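PDB 4JA0: phosphoribosylaminoimidazole carboxylase from Bombyx mori, which probably catalyses two steps of purine biosynthesis, carboxylation of aminoimidazole ribonucleotide and the SAICAR synthetase reaction, as a bifunctional PAICS enzyme. Local coordinates for residues A[217-220]-A[226-229]. Residues are numbered along the deposited sequence; the frame is centred on the assembly and turned at random.
Sequences RLWP and LMVD
Asp229 holds its CG between its own backbone N and carbonyl carbon (chi1 53°), which turns the carboxylate onto Arg217 and Leu218, while Arg217 runs out with CG anti to its N (chi1 -165°) and passes that carboxylate. The two meet where strand 216-220 of the antiparallel sheet in the SAICAR synthetase domain turns back through a loop toward helix 231-235. Residues 226-229 run back roughly antiparallel to 217-220. One backbone bond joins the runs: Val228 N gives its hydrogen to Leu218 O at 3.2 Å. The same oxygen takes a CA-H contact from Met227, so two neighbours share it. Leu218 N makes a weak 3.4 Å hydrogen bond to the side chain of Asp229, through OD1. The other oxygen forms a long salt bridge, Asp229 OD2 to Arg217 NE at 4.0 Å, with the guanidinium and carboxylate planes 70° apart. Arg217 is held more firmly at its far end, where NH1 forms a salt bridge to Asp192 and NH2 a hydrogen bond to Gln231; Asp229 OD2 also weakly caps Gln231 N. With an alanine here instead of Asp229, Leu218 N and Gln231 N would probably lose these acceptors, and Arg217 a nearby negative charge. Farther along, Met227 lies alongside Trp219, its CB 3.8 Å from the indole CD1. Val228, backed by helix 241-257, crosses the proline ring, bringing CG2 to 3.4 Å from Pro220 CG.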
loop_
_atom_site.group_PDB
_atom_site.type_symbol
_atom_site.label_atom_id
_atom_site.label_comp_id
_atom_site.label_asym_id
_atom_site.label_seq_id
_atom_site.Cartn_x
_atom_site.Cartn_y
_atom_site.Cartn_z
ATOM N N ARG A 217 53.585 21.638 9.662
ATOM C CA ARG A 217 54.125 21.371 10.979
ATOM C C ARG A 217 53.899 19.887 11.281
ATOM O O ARG A 217 52.762 19.424 11.355
ATOM C CB ARG A 217 53.433 22.281 11.985
ATOM C CG ARG A 217 54.110 22.398 13.321
ATOM C CD ARG A 217 53.588 23.623 14.044
ATOM N NE ARG A 217 54.342 24.831 13.715
ATOM C CZ ARG A 217 53.833 26.066 13.694
ATOM N NH1 ARG A 217 52.545 26.282 13.945
ATOM N NH2 ARG A 217 54.614 27.098 13.393
ATOM N N LEU A 218 54.982 19.128 11.409
ATOM C CA LEU A 218 54.875 17.678 11.529
ATOM C C LEU A 218 55.371 17.152 12.853
ATOM O O LEU A 218 56.522 17.375 13.203
ATOM C CB LEU A 218 55.697 17.006 10.424
ATOM C CG LEU A 218 54.936 16.194 9.380
ATOM C CD1 LEU A 218 55.891 15.491 8.444
ATOM C CD2 LEU A 218 54.085 15.182 10.093
ATOM N N TRP A 219 54.538 16.406 13.572
ATOM C CA TRP A 219 55.024 15.763 14.793
ATOM C C TRP A 219 54.970 14.229 14.723
ATOM O O TRP A 219 53.900 13.635 14.625
ATOM C CB TRP A 219 54.212 16.236 16.001
ATOM C CG TRP A 219 54.279 17.718 16.252
ATOM C CD1 TRP A 219 55.076 18.630 15.617
ATOM C CD2 TRP A 219 53.521 18.454 17.220
ATOM N NE1 TRP A 219 54.853 19.887 16.126
ATOM C CE2 TRP A 219 53.905 19.807 17.113
ATOM C CE3 TRP A 219 52.550 18.099 18.166
ATOM C CZ2 TRP A 219 53.343 20.811 17.909
ATOM C CZ3 TRP A 219 52.005 19.086 18.962
ATOM C CH2 TRP A 219 52.404 20.428 18.832
ATOM N N PRO A 220 56.138 13.580 14.822
ATOM C CA PRO A 220 56.138 12.121 14.958
ATOM C C PRO A 220 55.617 11.730 16.325
ATOM O O PRO A 220 55.966 12.381 17.319
ATOM C CB PRO A 220 57.620 11.755 14.838
ATOM C CG PRO A 220 58.204 12.861 14.009
ATOM C CD PRO A 220 57.463 14.103 14.446
ATOM N N LEU A 226 59.589 16.032 18.949
ATOM C CA LEU A 226 60.222 15.343 17.826
ATOM C C LEU A 226 59.959 16.020 16.473
ATOM O O LEU A 226 60.220 15.410 15.426
ATOM C CB LEU A 226 59.757 13.887 17.760
ATOM C CG LEU A 226 60.151 13.002 18.945
ATOM C CD1 LEU A 226 59.461 11.643 18.896
ATOM C CD2 LEU A 226 61.647 12.844 18.970
ATOM N N MET A 227 59.461 17.265 16.497
ATOM C CA MET A 227 59.096 17.999 15.268
ATOM C C MET A 227 60.153 17.920 14.161
ATOM O O MET A 227 61.351 17.931 14.426
ATOM C CB MET A 227 58.759 19.463 15.580
ATOM C CG MET A 227 59.874 20.290 16.217
ATOM S SD MET A 227 59.445 22.047 16.498
ATOM C CE MET A 227 57.800 21.951 17.214
ATOM N N VAL A 228 59.699 17.842 12.918
ATOM C CA VAL A 228 60.596 17.589 11.791
ATOM C C VAL A 228 60.440 18.663 10.727
ATOM O O VAL A 228 61.017 18.575 9.638
ATOM C CB VAL A 228 60.322 16.202 11.150
ATOM C CG1 VAL A 228 61.558 15.685 10.457
ATOM C CG2 VAL A 228 59.926 15.220 12.196
ATOM N N ASP A 229 59.622 19.661 11.030
ATOM C CA ASP A 229 59.323 20.710 10.057
ATOM C C ASP A 229 60.257 21.914 10.204
ATOM O O ASP A 229 61.215 21.899 10.978
ATOM C CB ASP A 229 57.876 21.171 10.218
ATOM C CG ASP A 229 57.561 21.570 11.638
ATOM O OD1 ASP A 229 57.754 20.733 12.551
ATOM O OD2 ASP A 229 57.127 22.727 11.841
#